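Local coordinates for protein catalase (Bacillus pumilus, PDB 4QOL) that breaks down hydrogen peroxide to water and oxygen with a heme cofactor and also shows peroxidase-like reactivity toward phenolic substrates, at residues Thr175-Trp180 with Phe422-Lys428; Phe182-Gly186 with Arg225-Met229. One frame throughout, in Å; residues are numbered along the deposited sequence.

Contact 1: Thr175-Trp180 with Phe422-Lys428; sequences THMLTW and FKQAGEK
K428 reaches across to lie over the indole of W180, and the two meet as a cation-pi pair. CE stands 3.6 Å from the centroid of the W180 six-membered ring and NZ is equally close, also over the face, so the end of the chain spans the ring. A lysine suits this place because its methylenes pack on the ring while its charge meets the pi cloud. The bend at chi2 (62°) turns the chain onto the indole after CB has passed the edge of the H176 imidazole.

The H176 ring leans toward helix 423-431, with CG anti to the backbone N (chi1 -167°), which brings it beside Q424. Q424 CB sits over one ring face, 3.8 Å from the imidazole centroid, in a CH-pi contact. The polar ends of both side chains are held from elsewhere, H176 ND1 by the carbonyl of T282 and Q424 OE1 by the backbone N of T284. Water 1 links H176 NE2 weakly to Q424 O.

A425 is the point of closest backbone approach: its CA is 4.1 Å from that of H176, and its CB touches H176 CA at 3.7 Å. A small methyl allows such proximity. T175 and T179 flank it, the methyl CG2 of T175 meeting A425 CB at 3.8 Å.

The helix segments run nearly parallel, at 20° with axes 8.2 Å apart, and so pack a helix of the catalase core against the C-terminal helical region, the catalase-related immune-responsive part of the chain. Helix 453-466 packs against T175, F422 and A425, and helix 161-169 receives L178.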
ATOM      1  N   THR A 175     -28.337 -24.440  10.859  1.00 14.96           N
ATOM      2  CA  THR A 175     -29.712 -24.812  10.496  1.00 15.66           C
ATOM      3  C   THR A 175     -30.737 -23.717  10.863  1.00 14.26           C
ATOM      4  O   THR A 175     -31.669 -23.420  10.075  1.00 15.47           O
ATOM      5  CB  THR A 175     -30.089 -26.151  11.191  1.00 15.59           C
ATOM      6  OG1 THR A 175     -29.120 -27.151  10.854  1.00 14.48           O
ATOM      7  CG2 THR A 175     -31.396 -26.606  10.769  1.00 16.11           C
ATOM      8  N   HIS A 176     -30.618 -23.132  12.049  1.00 15.22           N
ATOM      9  CA  HIS A 176     -31.495 -22.029  12.412  1.00 15.21           C
ATOM     10  C   HIS A 176     -31.367 -20.842  11.426  1.00 16.27           C
ATOM     11  O   HIS A 176     -32.379 -20.361  10.894  1.00 16.96           O
ATOM     12  CB  HIS A 176     -31.241 -21.613  13.871  1.00 15.33           C
ATOM     13  CG  HIS A 176     -32.287 -20.698  14.438  1.00 16.05           C
ATOM     14  ND1 HIS A 176     -32.099 -20.015  15.636  1.00 16.91           N
ATOM     15  CD2 HIS A 176     -33.534 -20.388  14.018  1.00 16.23           C
ATOM     16  CE1 HIS A 176     -33.167 -19.282  15.882  1.00 17.40           C
ATOM     17  NE2 HIS A 176     -34.049 -19.487  14.911  1.00 16.98           N
ATOM     18  N   MET A 177     -30.141 -20.404  11.135  1.00 15.40           N
ATOM     19  CA  MET A 177     -29.968 -19.322  10.220  1.00 16.88           C
ATOM     20  C   MET A 177     -30.589 -19.576   8.857  1.00 16.46           C
ATOM     21  O   MET A 177     -31.225 -18.686   8.272  1.00 18.16           O
ATOM     22  CB  MET A 177     -28.500 -18.978  10.056  1.00 17.52           C
ATOM     23  CG  MET A 177     -28.246 -17.839   9.092  1.00 18.26           C
ATOM     24  SD  MET A 177     -28.760 -16.283   9.839  1.00 19.84           S
ATOM     25  CE  MET A 177     -27.782 -15.103   8.879  1.00 17.22           C
ATOM     26  N   LEU A 178     -30.345 -20.757   8.348  1.00 16.12           N
ATOM     27  CA  LEU A 178     -30.821 -21.073   6.993  1.00 15.93           C
ATOM     28  C   LEU A 178     -32.353 -21.087   6.947  1.00 15.97           C
ATOM     29  O   LEU A 178     -33.016 -20.765   5.950  1.00 18.06           O
ATOM     30  CB  LEU A 178     -30.275 -22.389   6.554  1.00 16.07           C
ATOM     31  CG  LEU A 178     -28.755 -22.399   6.410  1.00 17.97           C
ATOM     32  CD1 LEU A 178     -28.253 -23.810   6.137  1.00 19.01           C
ATOM     33  CD2 LEU A 178     -28.352 -21.508   5.249  1.00 18.79           C
ATOM     34  N   THR A 179     -32.965 -21.422   8.077  1.00 15.41           N
ATOM     35  CA  THR A 179     -34.423 -21.373   8.200  1.00 15.57           C
ATOM     36  C   THR A 179     -35.024 -19.950   8.163  1.00 16.75           C
ATOM     37  O   THR A 179     -36.182 -19.775   7.732  1.00 18.22           O
ATOM     38  CB  THR A 179     -34.868 -22.125   9.477  1.00 14.95           C
ATOM     39  OG1 THR A 179     -34.350 -23.470   9.408  1.00 15.82           O
ATOM     40  CG2 THR A 179     -36.364 -22.141   9.651  1.00 15.73           C
ATOM     41  N   TRP A 180     -34.229 -18.934   8.555  1.00 17.71           N
ATOM     42  CA  TRP A 180     -34.579 -17.549   8.313  1.00 16.41           C
ATOM     43  C   TRP A 180     -34.207 -17.041   6.923  1.00 16.96           C
ATOM     44  O   TRP A 180     -35.004 -16.403   6.279  1.00 16.59           O
ATOM     45  CB  TRP A 180     -33.858 -16.623   9.356  1.00 18.42           C
ATOM     46  CG  TRP A 180     -34.328 -16.654  10.711  1.00 18.90           C
ATOM     47  CD1 TRP A 180     -34.145 -17.653  11.642  1.00 20.03           C
ATOM     48  CD2 TRP A 180     -35.006 -15.599  11.408  1.00 18.02           C
ATOM     49  NE1 TRP A 180     -34.633 -17.272  12.807  1.00 19.18           N
ATOM     50  CE2 TRP A 180     -35.207 -16.037  12.707  1.00 18.57           C
ATOM     51  CE3 TRP A 180     -35.511 -14.363  11.037  1.00 18.24           C
ATOM     52  CZ2 TRP A 180     -35.856 -15.260  13.689  1.00 19.06           C
ATOM     53  CZ3 TRP A 180     -36.167 -13.596  12.024  1.00 17.80           C
ATOM     54  CH2 TRP A 180     -36.323 -14.046  13.300  1.00 18.44           C
ATOM     55  N   PHE A 422     -30.643 -27.871  16.511  1.00 19.02           N
ATOM     56  CA  PHE A 422     -31.909 -28.039  15.758  1.00 18.79           C
ATOM     57  C   PHE A 422     -33.183 -27.489  16.378  1.00 19.16           C
ATOM     58  O   PHE A 422     -34.138 -27.210  15.666  1.00 19.98           O
ATOM     59  CB  PHE A 422     -32.099 -29.493  15.340  1.00 18.38           C
ATOM     60  CG  PHE A 422     -30.908 -30.087  14.721  1.00 17.92           C
ATOM     61  CD1 PHE A 422     -30.560 -29.747  13.424  1.00 17.59           C
ATOM     62  CD2 PHE A 422     -30.060 -30.935  15.419  1.00 18.64           C
ATOM     63  CE1 PHE A 422     -29.464 -30.289  12.819  1.00 18.39           C
ATOM     64  CE2 PHE A 422     -28.909 -31.444  14.827  1.00 17.71           C
ATOM     65  CZ  PHE A 422     -28.600 -31.100  13.510  1.00 17.77           C
ATOM     66  N   LYS A 423     -33.208 -27.300  17.699  1.00 18.56           N
ATOM     67  CA  LYS A 423     -34.426 -26.958  18.348  1.00 21.70           C
ATOM     68  C   LYS A 423     -35.050 -25.648  17.908  1.00 21.17           C
ATOM     69  O   LYS A 423     -36.216 -25.602  17.574  1.00 20.91           O
ATOM     70  CB  LYS A 423     -34.236 -26.967  19.879  1.00 23.73           C
ATOM     71  CG  LYS A 423     -35.520 -26.614  20.594  1.00 30.28           C
ATOM     72  CD  LYS A 423     -35.466 -26.906  22.096  1.00 34.34           C
ATOM     73  CE  LYS A 423     -36.515 -26.072  22.810  1.00 38.13           C
ATOM     74  NZ  LYS A 423     -36.540 -26.359  24.276  1.00 40.84           N
ATOM     75  N   GLN A 424     -34.277 -24.559  17.949  1.00 21.64           N
ATOM     76  CA  GLN A 424     -34.840 -23.270  17.559  1.00 21.10           C
ATOM     77  C   GLN A 424     -35.197 -23.183  16.086  1.00 20.14           C
ATOM     78  O   GLN A 424     -36.104 -22.429  15.731  1.00 19.92           O
ATOM     79  CB  GLN A 424     -33.857 -22.146  17.945  1.00 20.10           C
ATOM     80  CG  GLN A 424     -33.720 -21.984  19.446  1.00 18.11           C
ATOM     81  CD  GLN A 424     -33.146 -20.647  19.830  1.00 17.39           C
ATOM     82  OE1 GLN A 424     -32.697 -19.883  18.978  1.00 15.65           O
ATOM     83  NE2 GLN A 424     -33.239 -20.291  21.142  1.00 16.27           N
ATOM     84  N   ALA A 425     -34.494 -23.914  15.214  1.00 18.22           N
ATOM     85  CA  ALA A 425     -34.854 -23.978  13.787  1.00 18.40           C
ATOM     86  C   ALA A 425     -36.261 -24.568  13.655  1.00 19.17           C
ATOM     87  O   ALA A 425     -37.034 -24.094  12.839  1.00 20.93           O
ATOM     88  CB  ALA A 425     -33.873 -24.802  13.016  1.00 18.31           C
ATOM     89  N   GLY A 426     -36.544 -25.583  14.434  1.00 19.94           N
ATOM     90  CA  GLY A 426     -37.888 -26.193  14.414  1.00 18.08           C
ATOM     91  C   GLY A 426     -38.917 -25.192  14.936  1.00 18.87           C
ATOM     92  O   GLY A 426     -40.041 -25.125  14.417  1.00 20.41           O
ATOM     93  N   GLU A 427     -38.578 -24.454  16.003  1.00 18.24           N
ATOM     94  CA  GLU A 427     -39.505 -23.466  16.536  1.00 19.43           C
ATOM     95  C   GLU A 427     -39.792 -22.371  15.563  1.00 22.39           C
ATOM     96  O   GLU A 427     -40.945 -21.951  15.402  1.00 22.95           O
ATOM     97  CB  GLU A 427     -38.966 -22.896  17.886  1.00 20.47           C
ATOM     98  CG  GLU A 427     -38.849 -23.947  18.975  1.00 21.09           C
ATOM     99  CD  GLU A 427     -38.121 -23.493  20.228  1.00 21.45           C
ATOM    100  OE1 GLU A 427     -38.407 -24.088  21.312  1.00 25.89           O
ATOM    101  OE2 GLU A 427     -37.192 -22.619  20.195  1.00 23.08           O
ATOM    102  N   LYS A 428     -38.758 -21.947  14.812  1.00 21.05           N
ATOM    103  CA  LYS A 428     -38.951 -20.939  13.777  1.00 21.31           C
ATOM    104  C   LYS A 428     -39.829 -21.467  12.676  1.00 20.91           C
ATOM    105  O   LYS A 428     -40.806 -20.795  12.290  1.00 19.82           O
ATOM    106  CB  LYS A 428     -37.609 -20.447  13.212  1.00 20.67           C
ATOM    107  CG  LYS A 428     -37.747 -19.305  12.220  1.00 21.92           C
ATOM    108  CD  LYS A 428     -38.362 -18.052  12.799  1.00 22.45           C
ATOM    109  CE  LYS A 428     -38.461 -16.972  11.700  1.00 24.28           C
ATOM    110  NZ  LYS A 428     -39.139 -15.767  12.227  1.00 26.60           N
TER
HETATM  111  O   HOH W   1     -36.669 -19.280  16.604  1.00 27.21           O

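Contact 2: Phe182-Gly186 with Arg225-Met229; sequences FSDEG and RNLSM
D184 and N226 make the tight part of this contact, where the two loops pass with little between them. The carbonyl oxygen of D184 lies 3.2 Å from N226 CB, and the CB atoms of the two residues are 3.9 Å apart. With CG beside its own backbone N (chi1 -56°), N226 sets its amide obliquely across E185, ND2 coming to 3.5 Å from E185 CA and 3.6 Å from E185 CG. The planes of the amide and the E185 carboxylate are nearly parallel, 18° apart. No direct hydrogen bond crosses between the segments, so the close side is van der Waals packing: N226 CB on the D184 carbonyl oxygen, and the N226 amide on CA and CG of E185.

The loop after helix 175-181 keeps its shape through an ST turn: S183 OG accepts from the backbone N of E185, and a short 3-10 turn follows. A serine suits the start of this turn because its short hydroxyl also takes up the carbonyl of W180. On the other segment, near D184, S228 is the N-cap of helix 229-236, and its side chain caps a backbone N of that helix.

Three waters bridge the segments on the looser side. D184 OD1 accepts from water 2, which also donates to L227 O at 2.6 Å, and from water 3, which accepts from M229 N at 3.1 Å. An aspartate can serve both waters while also accepting from N443 ND2. At the other end water 4 donates to E185 OE1 and to N226 OD1, while the E185 carboxylate forms a salt bridge with R195.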
ATOM      1  N   PHE A 182     -33.829 -18.554   4.112  1.00 17.59           N
ATOM      2  CA  PHE A 182     -34.582 -19.031   2.939  1.00 18.14           C
ATOM      3  C   PHE A 182     -36.081 -18.814   3.097  1.00 18.14           C
ATOM      4  O   PHE A 182     -36.838 -19.202   2.224  1.00 17.42           O
ATOM      5  CB  PHE A 182     -34.198 -20.471   2.603  1.00 17.95           C
ATOM      6  CG  PHE A 182     -32.901 -20.573   1.928  1.00 18.21           C
ATOM      7  CD1 PHE A 182     -32.828 -20.472   0.556  1.00 17.70           C
ATOM      8  CD2 PHE A 182     -31.728 -20.685   2.636  1.00 17.56           C
ATOM      9  CE1 PHE A 182     -31.617 -20.507  -0.093  1.00 18.86           C
ATOM     10  CE2 PHE A 182     -30.497 -20.756   1.968  1.00 18.25           C
ATOM     11  CZ  PHE A 182     -30.448 -20.704   0.610  1.00 17.35           C
ATOM     12  N   SER A 183     -36.502 -18.132   4.172  1.00 17.05           N
ATOM     13  CA  SER A 183     -37.823 -17.406   4.137  1.00 18.67           C
ATOM     14  C   SER A 183     -37.724 -16.255   3.186  1.00 17.85           C
ATOM     15  O   SER A 183     -36.631 -15.966   2.649  1.00 16.55           O
ATOM     16  CB  SER A 183     -38.263 -16.896   5.504  1.00 18.40           C
ATOM     17  OG  SER A 183     -37.579 -15.709   5.902  1.00 18.57           O
ATOM     18  N   ASP A 184     -38.821 -15.589   2.895  1.00 18.58           N
ATOM     19  CA  ASP A 184     -38.673 -14.481   1.973  1.00 19.32           C
ATOM     20  C   ASP A 184     -37.904 -13.324   2.638  1.00 18.69           C
ATOM     21  O   ASP A 184     -37.516 -12.348   1.963  1.00 18.75           O
ATOM     22  CB  ASP A 184     -40.014 -14.003   1.415  1.00 19.60           C
ATOM     23  CG  ASP A 184     -40.623 -14.995   0.354  1.00 20.93           C
ATOM     24  OD1 ASP A 184     -39.893 -15.765  -0.329  1.00 20.33           O
ATOM     25  OD2 ASP A 184     -41.855 -14.894   0.175  1.00 22.82           O
ATOM     26  N   GLU A 185     -37.674 -13.403   3.937  1.00 18.34           N
ATOM     27  CA  GLU A 185     -36.894 -12.317   4.574  1.00 18.23           C
ATOM     28  C   GLU A 185     -35.406 -12.369   4.136  1.00 17.89           C
ATOM     29  O   GLU A 185     -34.673 -11.404   4.371  1.00 18.87           O
ATOM     30  CB  GLU A 185     -36.999 -12.346   6.120  1.00 20.06           C
ATOM     31  CG  GLU A 185     -36.613 -11.015   6.730  1.00 20.45           C
ATOM     32  CD  GLU A 185     -36.879 -10.945   8.238  1.00 21.59           C
ATOM     33  OE1 GLU A 185     -37.663 -11.747   8.774  1.00 24.36           O
ATOM     34  OE2 GLU A 185     -36.351 -10.034   8.867  1.00 23.17           O
ATOM     35  N   GLY A 186     -34.994 -13.434   3.426  1.00 17.15           N
ATOM     36  CA  GLY A 186     -33.724 -13.433   2.754  1.00 15.99           C
ATOM     37  C   GLY A 186     -33.551 -12.414   1.629  1.00 16.41           C
ATOM     38  O   GLY A 186     -32.421 -12.114   1.257  1.00 14.91           O
ATOM     39  N   ARG A 225     -40.960  -5.627   5.105  1.00 21.30           N
ATOM     40  CA  ARG A 225     -41.481  -6.167   3.833  1.00 22.34           C
ATOM     41  C   ARG A 225     -40.446  -6.846   3.021  1.00 19.91           C
ATOM     42  O   ARG A 225     -39.296  -6.389   2.987  1.00 18.38           O
ATOM     43  CB  ARG A 225     -42.079  -5.056   2.967  1.00 23.17           C
ATOM     44  CG  ARG A 225     -42.846  -5.564   1.783  1.00 24.75           C
ATOM     45  CD  ARG A 225     -43.680  -4.462   1.134  1.00 24.44           C
ATOM     46  NE  ARG A 225     -42.899  -3.321   0.657  1.00 24.93           N
ATOM     47  CZ  ARG A 225     -42.358  -3.190  -0.561  1.00 24.79           C
ATOM     48  NH1 ARG A 225     -42.440  -4.143  -1.484  1.00 24.23           N
ATOM     49  NH2 ARG A 225     -41.657  -2.109  -0.844  1.00 26.22           N
ATOM     50  N   ASN A 226     -40.802  -7.977   2.428  1.00 18.81           N
ATOM     51  CA  ASN A 226     -39.889  -8.888   1.812  1.00 18.86           C
ATOM     52  C   ASN A 226     -40.288  -9.103   0.330  1.00 20.63           C
ATOM     53  O   ASN A 226     -41.402  -8.762  -0.096  1.00 22.84           O
ATOM     54  CB  ASN A 226     -39.857 -10.231   2.513  1.00 18.64           C
ATOM     55  CG  ASN A 226     -39.535 -10.127   3.981  1.00 20.03           C
ATOM     56  OD1 ASN A 226     -40.231 -10.721   4.844  1.00 23.16           O
ATOM     57  ND2 ASN A 226     -38.580  -9.302   4.290  1.00 17.03           N
ATOM     58  N   LEU A 227     -39.377  -9.711  -0.424  1.00 19.72           N
ATOM     59  CA  LEU A 227     -39.618 -10.078  -1.820  1.00 19.60           C
ATOM     60  C   LEU A 227     -39.563 -11.577  -2.027  1.00 20.27           C
ATOM     61  O   LEU A 227     -38.629 -12.257  -1.564  1.00 19.50           O
ATOM     62  CB  LEU A 227     -38.594  -9.442  -2.788  1.00 20.53           C
ATOM     63  CG  LEU A 227     -38.381  -7.934  -2.648  1.00 21.39           C
ATOM     64  CD1 LEU A 227     -37.261  -7.431  -3.537  1.00 22.01           C
ATOM     65  CD2 LEU A 227     -39.660  -7.177  -2.941  1.00 23.41           C
ATOM     66  N   SER A 228     -40.563 -12.094  -2.780  1.00 18.99           N
ATOM     67  CA  SER A 228     -40.461 -13.465  -3.301  1.00 20.36           C
ATOM     68  C   SER A 228     -39.351 -13.545  -4.343  1.00 19.81           C
ATOM     69  O   SER A 228     -38.890 -12.526  -4.839  1.00 20.95           O
ATOM     70  CB  SER A 228     -41.794 -13.899  -3.934  1.00 20.10           C
ATOM     71  OG  SER A 228     -42.014 -13.127  -5.127  1.00 21.69           O
ATOM     72  N   MET A 229     -38.941 -14.755  -4.707  1.00 19.72           N
ATOM     73  CA  MET A 229     -37.976 -14.891  -5.774  1.00 21.17           C
ATOM     74  C   MET A 229     -38.438 -14.175  -7.020  1.00 22.47           C
ATOM     75  O   MET A 229     -37.634 -13.543  -7.706  1.00 23.29           O
ATOM     76  CB  MET A 229     -37.632 -16.350  -6.052  1.00 23.80           C
ATOM     77  CG  MET A 229     -36.930 -17.048  -4.891  1.00 25.28           C
ATOM     78  SD  MET A 229     -36.448 -18.762  -5.228  1.00 31.25           S
ATOM     79  CE  MET A 229     -35.543 -18.667  -6.741  1.00 30.91           C
TER
HETATM   80  O   HOH W   2     -37.475 -14.590  -1.205  1.00 20.77           O
HETATM   81  O   HOH W   3     -40.212 -16.731  -2.730  1.00 25.41           O
HETATM   82  O   HOH W   4     -40.337 -11.690   7.760  1.00 20.69           O

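In the fold
Contact 1 and contact 2 follow one another along a single piece of chain: helix 175-181 supplies residues 175-180, and the loop that leaves it supplies 182-186. Their centres lie 16 Å apart, and they touch where W180 CZ3 comes 4.0 Å from E185 OE1. In sequence, both segments of contact 2 fall between those of contact 1. Contact 1 joins the catalase core to the C-terminal helices, whereas contact 2 stays within the core, although N443 of helix 434-448 also reaches D184. The side chains of W180 and E185 are each about 13 Å from a bound heme, which is consistent with both lying outside its immediate shell.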